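Local coordinates for xylan esterase 1 (Thermoanaerobacterium sp. 'JW/SL YS485', PDB 3FCY), which probably removes acetyl groups from xylan-derived sugars as a carbohydrate esterase of family CE7, built on the alpha/beta-hydrolase fold, at residues A[269-272]-A[273-276]; A[170-173]-A[174-177]. All coordinates share one frame; numbering follows the deposited sequence.

Contact 1 (A[269-272]-A[273-276]); sequences EVFT and KLGY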
loop_
_atom_site.group_PDB
_atom_site.type_symbol
_atom_site.label_atom_id
_atom_site.label_comp_id
_atom_site.label_asym_id
_atom_site.label_seq_id
_atom_site.Cartn_x
_atom_site.Cartn_y
_atom_site.Cartn_z
ATOM N N GLU A 269 -20.785 26.678 -10.912
ATOM C CA GLU A 269 -22.073 26.169 -11.370
ATOM C C GLU A 269 -22.248 24.707 -10.966
ATOM O O GLU A 269 -23.349 24.273 -10.631
ATOM C CB GLU A 269 -22.190 26.274 -12.889
ATOM C CG GLU A 269 -22.022 27.672 -13.450
ATOM C CD GLU A 269 -22.320 27.722 -14.936
ATOM O OE1 GLU A 269 -21.814 26.843 -15.671
ATOM O OE2 GLU A 269 -23.055 28.636 -15.371
ATOM N N VAL A 270 -21.159 23.948 -11.015
ATOM C CA VAL A 270 -21.207 22.539 -10.651
ATOM C C VAL A 270 -21.541 22.369 -9.172
ATOM O O VAL A 270 -22.481 21.654 -8.819
ATOM C CB VAL A 270 -19.861 21.839 -10.959
ATOM C CG1 VAL A 270 -19.867 20.418 -10.410
ATOM C CG2 VAL A 270 -19.633 21.812 -12.464
ATOM N N PHE A 271 -20.779 23.032 -8.308
ATOM C CA PHE A 271 -21.025 22.917 -6.879
ATOM C C PHE A 271 -22.338 23.553 -6.440
ATOM O O PHE A 271 -22.942 23.113 -5.467
ATOM C CB PHE A 271 -19.850 23.489 -6.086
ATOM C CG PHE A 271 -18.652 22.584 -6.060
ATOM C CD1 PHE A 271 -17.488 22.916 -6.748
ATOM C CD2 PHE A 271 -18.699 21.376 -5.369
ATOM C CE1 PHE A 271 -16.390 22.055 -6.749
ATOM C CE2 PHE A 271 -17.606 20.508 -5.365
ATOM C CZ PHE A 271 -16.450 20.848 -6.056
ATOM N N THR A 272 -22.788 24.581 -7.155
ATOM C CA THR A 272 -24.054 25.223 -6.813
ATOM C C THR A 272 -25.175 24.238 -7.114
ATOM O O THR A 272 -26.114 24.090 -6.333
ATOM C CB THR A 272 -24.285 26.515 -7.635
ATOM O OG1 THR A 272 -23.292 27.489 -7.282
ATOM C CG2 THR A 272 -25.669 27.087 -7.360
ATOM N N LYS A 273 -25.070 23.561 -8.252
ATOM C CA LYS A 273 -26.074 22.582 -8.639
ATOM C C LYS A 273 -26.082 21.427 -7.637
ATOM O O LYS A 273 -27.147 20.912 -7.276
ATOM C CB LYS A 273 -25.792 22.069 -10.047
ATOM C CG LYS A 273 -26.946 21.305 -10.657
ATOM C CD LYS A 273 -26.738 21.137 -12.150
ATOM C CE LYS A 273 -27.906 20.417 -12.801
ATOM N NZ LYS A 273 -27.698 20.310 -14.271
ATOM N N LEU A 274 -24.897 21.024 -7.185
ATOM C CA LEU A 274 -24.797 19.949 -6.196
ATOM C C LEU A 274 -25.417 20.440 -4.886
ATOM O O LEU A 274 -25.745 19.652 -3.997
ATOM C CB LEU A 274 -23.332 19.558 -5.967
ATOM C CG LEU A 274 -22.633 18.790 -7.098
ATOM C CD1 LEU A 274 -21.164 18.598 -6.758
ATOM C CD2 LEU A 274 -23.313 17.446 -7.310
ATOM N N GLY A 275 -25.571 21.755 -4.777
ATOM C CA GLY A 275 -26.160 22.341 -3.587
ATOM C C GLY A 275 -27.587 21.874 -3.368
ATOM O O GLY A 275 -28.079 21.864 -2.240
ATOM N N TYR A 276 -28.259 21.481 -4.446
ATOM C CA TYR A 276 -29.634 21.003 -4.350
ATOM C C TYR A 276 -29.740 19.721 -3.538
ATOM O O TYR A 276 -30.775 19.455 -2.919
ATOM C CB TYR A 276 -30.217 20.743 -5.740
ATOM C CG TYR A 276 -30.554 21.987 -6.522
ATOM C CD1 TYR A 276 -31.509 22.894 -6.053
ATOM C CD2 TYR A 276 -29.940 22.248 -7.742
ATOM C CE1 TYR A 276 -31.844 24.032 -6.792
ATOM C CE2 TYR A 276 -30.264 23.379 -8.484
ATOM C CZ TYR A 276 -31.217 24.265 -8.005
ATOM O OH TYR A 276 -31.532 25.381 -8.746
#

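Contact 2 (A[170-173]-A[174-177]); sequences DDAD and NMLF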
loop_
_atom_site.group_PDB
_atom_site.type_symbol
_atom_site.label_atom_id
_atom_site.label_comp_id
_atom_site.label_asym_id
_atom_site.label_seq_id
_atom_site.Cartn_x
_atom_site.Cartn_y
_atom_site.Cartn_z
ATOM N N ASP A 170 -27.909 16.925 -16.568
ATOM C CA ASP A 170 -29.289 16.956 -17.046
ATOM C C ASP A 170 -29.963 18.084 -16.258
ATOM O O ASP A 170 -29.298 18.791 -15.497
ATOM C CB ASP A 170 -29.982 15.634 -16.692
ATOM C CG ASP A 170 -31.222 15.374 -17.525
ATOM O OD1 ASP A 170 -32.017 16.315 -17.732
ATOM O OD2 ASP A 170 -31.408 14.217 -17.963
ATOM N N ASP A 171 -31.269 18.269 -16.433
ATOM C CA ASP A 171 -31.966 19.307 -15.678
ATOM C C ASP A 171 -31.873 18.991 -14.186
ATOM O O ASP A 171 -31.923 17.824 -13.793
ATOM C CB ASP A 171 -33.437 19.384 -16.081
ATOM C CG ASP A 171 -34.161 20.526 -15.391
ATOM O OD1 ASP A 171 -33.906 21.696 -15.751
ATOM O OD2 ASP A 171 -34.973 20.260 -14.479
ATOM N N ALA A 172 -31.740 20.022 -13.357
ATOM C CA ALA A 172 -31.630 19.826 -11.911
ATOM C C ALA A 172 -32.732 18.933 -11.338
ATOM O O ALA A 172 -32.488 18.157 -10.409
ATOM C CB ALA A 172 -31.631 21.176 -11.198
ATOM N N ASP A 173 -33.937 19.037 -11.891
ATOM C CA ASP A 173 -35.059 18.234 -11.407
ATOM C C ASP A 173 -34.926 16.748 -11.753
ATOM O O ASP A 173 -35.762 15.941 -11.349
ATOM C CB ASP A 173 -36.388 18.763 -11.971
ATOM C CG ASP A 173 -36.749 20.151 -11.446
ATOM O OD1 ASP A 173 -37.834 20.652 -11.809
ATOM O OD2 ASP A 173 -35.962 20.745 -10.678
ATOM N N ASN A 174 -33.883 16.386 -12.498
ATOM C CA ASN A 174 -33.674 14.988 -12.884
ATOM C C ASN A 174 -32.490 14.347 -12.161
ATOM O O ASN A 174 -32.058 13.241 -12.507
ATOM C CB ASN A 174 -33.471 14.871 -14.399
ATOM C CG ASN A 174 -34.662 15.386 -15.190
ATOM O OD1 ASN A 174 -35.816 15.096 -14.860
ATOM N ND2 ASN A 174 -34.389 16.144 -16.248
ATOM N N MET A 175 -31.962 15.041 -11.158
ATOM C CA MET A 175 -30.837 14.513 -10.394
ATOM C C MET A 175 -31.339 13.333 -9.568
ATOM O O MET A 175 -32.325 13.450 -8.842
ATOM C CB MET A 175 -30.253 15.616 -9.516
ATOM C CG MET A 175 -29.563 16.694 -10.345
ATOM S SD MET A 175 -29.057 18.134 -9.409
ATOM C CE MET A 175 -27.583 17.518 -8.603
ATOM N N LEU A 176 -30.666 12.193 -9.692
ATOM C CA LEU A 176 -31.084 10.982 -8.996
ATOM C C LEU A 176 -31.239 11.076 -7.478
ATOM O O LEU A 176 -32.191 10.528 -6.933
ATOM C CB LEU A 176 -30.151 9.816 -9.343
ATOM C CG LEU A 176 -30.531 8.468 -8.725
ATOM C CD1 LEU A 176 -31.955 8.095 -9.126
ATOM C CD2 LEU A 176 -29.549 7.388 -9.176
ATOM N N PHE A 177 -30.325 11.743 -6.780
ATOM C CA PHE A 177 -30.481 11.826 -5.325
ATOM C C PHE A 177 -31.664 12.704 -4.940
ATOM O O PHE A 177 -32.102 12.709 -3.791
ATOM C CB PHE A 177 -29.201 12.316 -4.642
ATOM C CG PHE A 177 -28.333 11.198 -4.126
ATOM C CD1 PHE A 177 -28.808 10.329 -3.142
ATOM C CD2 PHE A 177 -27.057 10.991 -4.640
ATOM C CE1 PHE A 177 -28.023 9.266 -2.680
ATOM C CE2 PHE A 177 -26.266 9.935 -4.186
ATOM C CZ PHE A 177 -26.749 9.069 -3.205
#

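Contact 1 (A[269-272]-A[273-276])
Leu274 meets Phe271 and Val270 from the next turn of the helix and takes part in both apolar side-chain contacts of this stretch. Its CB rests near two carbonyl oxygens, Val270 O and Phe271 O, at 3.6 Å each. CG stands anti to the carbonyl carbon (chi1 -72°), which places it beside its own backbone N and 3.3 Å from Val270 O. Of the two methyls, CD1 is the one that reaches the preceding turn: it meets Phe271 CD2 at 4.0 Å, approaching the ring obliquely, and more loosely Val270 CG1 at 4.3 Å. The backbone N of Leu274 donates to Val270 O over 3.0 Å. One residue earlier, Lys273 N makes the equivalent i to i+4 bond to Glu269 O. Gly275 N bonds to Thr272 O, three residues back, with a bent N-H...O angle of 131°. Thr272 turns its OG1 back to Asn268 O within the helix, whereas Tyr276 OH bonds to Asp49 and its ring stacks on Tyr53. Tyr237 and Lys238 of helix 237-242 pack on the Phe271 ring, which also meets Phe257 of helix 251-260. These bonds and contacts make up the last turn of helix 267-274, which lies in the chain between helix 251-260 and helix 279-282, ahead of strand 289-295 of the alpha/beta-hydrolase sheet.

Contact 2 (A[170-173]-A[174-177])
The Asn174 amide and the Asp170 carboxylate stand steeply against each other, their planes 72° apart. Asn174 ND2 comes over the carboxylate, 61° out of its plane, and donates to Asp170 OD1 at 2.8 Å; seen from the amide, that oxygen lies only 17° off the plane. Asp171 CB packs 3.4 Å from Asn174 ND2. At the other end of the amide, Asn174 OD1 accepts from Arg91, so both polar atoms are held and the rotation of the group is fixed. Asp170 OD2 takes the backbone N of Thr156. The second carboxylate, of Asp171, closes an Asx turn: OD2 accepts from Asp173 N at 3.0 Å, again from above its plane. Backbone bonds tighten the loop, from Asn174 N to Asp171 O and from Met175 N to Ala172 O. Met175 folds over this last carbonyl, CG 3.3 Å from Ala172 O; with chi2 extended, Met175 SD lies 4.4 Å from Ala172 CB, and the bend at chi3 turns only CE. The turn, with its short 3-10 segment, delivers the chain to Met175 at the N-cap of helix 176-192. Asp173 is salt-bridged to Arg56 of helix 50-62, while Ala172 and Met175 pack on Lys273 of helix 267-274.

Contact 2 comes first along the chain, yet the two contacts meet directly, their centres about 11 Å apart. Lys273 of contact 1 extends its chain across Ala172, CE lying 3.9 Å from Ala172 CA, and its NZ probably hydrogen-bonds to Asp170 O, at a very short 2.5 Å; Leu168 O is a second acceptor for NZ. Packing adds Met175 CE against Lys273 O at 3.7 Å, and Ala172 CB against Tyr276 CE2 at 3.8 Å. The end of helix 267-274 is thus packed against the turn leading into helix 176-192. The side chain of Tyr117, predicted to bind substrate, lies about 10 Å from that of Leu274 and about 12 Å from that of Met175.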